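Local coordinates for possible MarR-transcriptional regulator (Streptomyces coelicolor, PDB 4B8X), which probably binds DNA as a winged-helix transcriptional regulator of the MarR family, although its physiological role is unknown, at residues A[9-12]-A[13-17]. Numbering follows the deposited sequence.
Sequences AITS and IMRAQ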
loop_
_atom_site.group_PDB
_atom_site.type_symbol
_atom_site.label_atom_id
_atom_site.label_comp_id
_atom_site.label_asym_id
_atom_site.label_seq_id
_atom_site.Cartn_x
_atom_site.Cartn_y
_atom_site.Cartn_z
ATOM N N ALA A 9 8.668 8.777 8.445
ATOM C CA ALA A 9 7.358 8.206 8.773
ATOM C C ALA A 9 6.668 7.644 7.543
ATOM O O ALA A 9 6.138 6.541 7.575
ATOM C CB ALA A 9 6.510 9.242 9.485
ATOM N N ILE A 10 6.627 8.403 6.450
ATOM C CA ILE A 10 5.948 7.892 5.267
ATOM C C ILE A 10 6.642 6.640 4.735
ATOM O O ILE A 10 5.986 5.693 4.343
ATOM C CB ILE A 10 5.718 8.970 4.172
ATOM C CG1 ILE A 10 4.747 8.416 3.117
ATOM C CG2 ILE A 10 7.025 9.430 3.523
ATOM C CD1 ILE A 10 4.272 9.413 2.094
ATOM N N THR A 11 7.970 6.638 4.716
ATOM C CA THR A 11 8.706 5.461 4.276
ATOM C C THR A 11 8.352 4.257 5.139
ATOM O O THR A 11 8.168 3.132 4.656
ATOM C CB THR A 11 10.233 5.713 4.259
ATOM O OG1 THR A 11 10.500 6.782 3.353
ATOM C CG2 THR A 11 10.991 4.447 3.843
ATOM N N SER A 12 8.312 4.477 6.442
ATOM C CA SER A 12 7.985 3.408 7.343
ATOM C C SER A 12 6.596 2.811 7.090
ATOM O O SER A 12 6.445 1.588 7.106
ATOM C CB SER A 12 8.036 3.888 8.807
ATOM O OG SER A 12 9.309 4.349 9.175
ATOM N N ILE A 13 5.605 3.680 6.887
ATOM C CA ILE A 13 4.242 3.231 6.618
ATOM C C ILE A 13 4.174 2.480 5.284
ATOM O O ILE A 13 3.528 1.430 5.197
ATOM C CB ILE A 13 3.277 4.445 6.655
ATOM C CG1 ILE A 13 3.095 4.940 8.095
ATOM C CG2 ILE A 13 1.946 4.054 6.035
ATOM C CD1 ILE A 13 2.540 6.337 8.211
ATOM N N MET A 14 4.812 3.020 4.247
ATOM C CA MET A 14 4.821 2.404 2.909
ATOM C C MET A 14 5.445 1.013 2.990
ATOM O O MET A 14 4.923 0.047 2.441
ATOM C CB MET A 14 5.611 3.279 1.890
ATOM C CG MET A 14 4.979 4.620 1.522
ATOM S SD MET A 14 3.422 4.469 0.621
ATOM C CE MET A 14 2.735 6.118 0.810
ATOM N N ARG A 15 6.585 0.929 3.668
ATOM C CA ARG A 15 7.280 -0.355 3.800
ATOM C C ARG A 15 6.470 -1.333 4.620
ATOM O O ARG A 15 6.371 -2.484 4.241
ATOM C CB ARG A 15 8.702 -0.188 4.364
ATOM C CG ARG A 15 9.704 0.372 3.361
ATOM C CD ARG A 15 9.956 -0.580 2.212
ATOM N NE ARG A 15 10.492 -1.834 2.707
ATOM C CZ ARG A 15 10.123 -3.051 2.324
ATOM N NH1 ARG A 15 9.179 -3.224 1.409
ATOM N NH2 ARG A 15 10.691 -4.113 2.873
ATOM N N ALA A 16 5.916 -0.895 5.750
ATOM C CA ALA A 16 5.133 -1.800 6.569
ATOM C C ALA A 16 3.962 -2.354 5.773
ATOM O O ALA A 16 3.646 -3.548 5.860
ATOM C CB ALA A 16 4.646 -1.097 7.831
ATOM N N GLN A 17 3.305 -1.509 4.996
ATOM C CA GLN A 17 2.169 -1.958 4.214
ATOM C C GLN A 17 2.608 -3.011 3.191
ATOM O O GLN A 17 1.908 -4.001 2.990
ATOM C CB GLN A 17 1.490 -0.765 3.544
ATOM C CG GLN A 17 0.223 -1.149 2.799
ATOM C CD GLN A 17 0.401 -1.474 1.335
ATOM O OE1 GLN A 17 1.460 -1.343 0.775
ATOM N NE2 GLN A 17 -0.684 -1.911 0.708
#
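Four consecutive i to i+4 backbone hydrogen bonds join residues 9-12 to residues 13-16. Met14 N donates to Ile10 O at 2.9 Å, with an N-H...O angle of 167°, and Ile13 N, Arg15 N and Ala16 N reach Ala9 O, Thr11 O and Ser12 O in the same way. The small hydroxyls turn back along the chain: Thr11 OG1 bonds to Met7 O and Ser12 OG to Ala8 O, each giving that carbonyl a side-chain partner. Arg15 sends its bent chain outward, where NH2 forms a salt bridge with Asp143 of the second subunit and NH1 bonds to Gln18 OE1. Residues 9-17 lie on the long N-terminal helix 5-28, which in MarR proteins contributes to the dimer interface; here Ala9 packs on Leu119 and Ile10 on Val24 of the second subunit. Among the side chains, Ile10 and Met14 run side by side. Met14 CG, anti to its carbonyl carbon (chi1 -68°), sits 3.2 Å from Ile10 O, and in the conformer described here, one of two modelled, the bend at chi2 carries the methyl CE back along the helix to 3.8 Å from Ile10 CG1. Ile13 CG1 likewise rests 3.5 Å from Ala9 O, but its chain continues extended to CD1. Arg15 CG lies 3.4 Å from Thr11 O, while Thr11 CG2 stays a longer 4.3 Å from Arg15 CG.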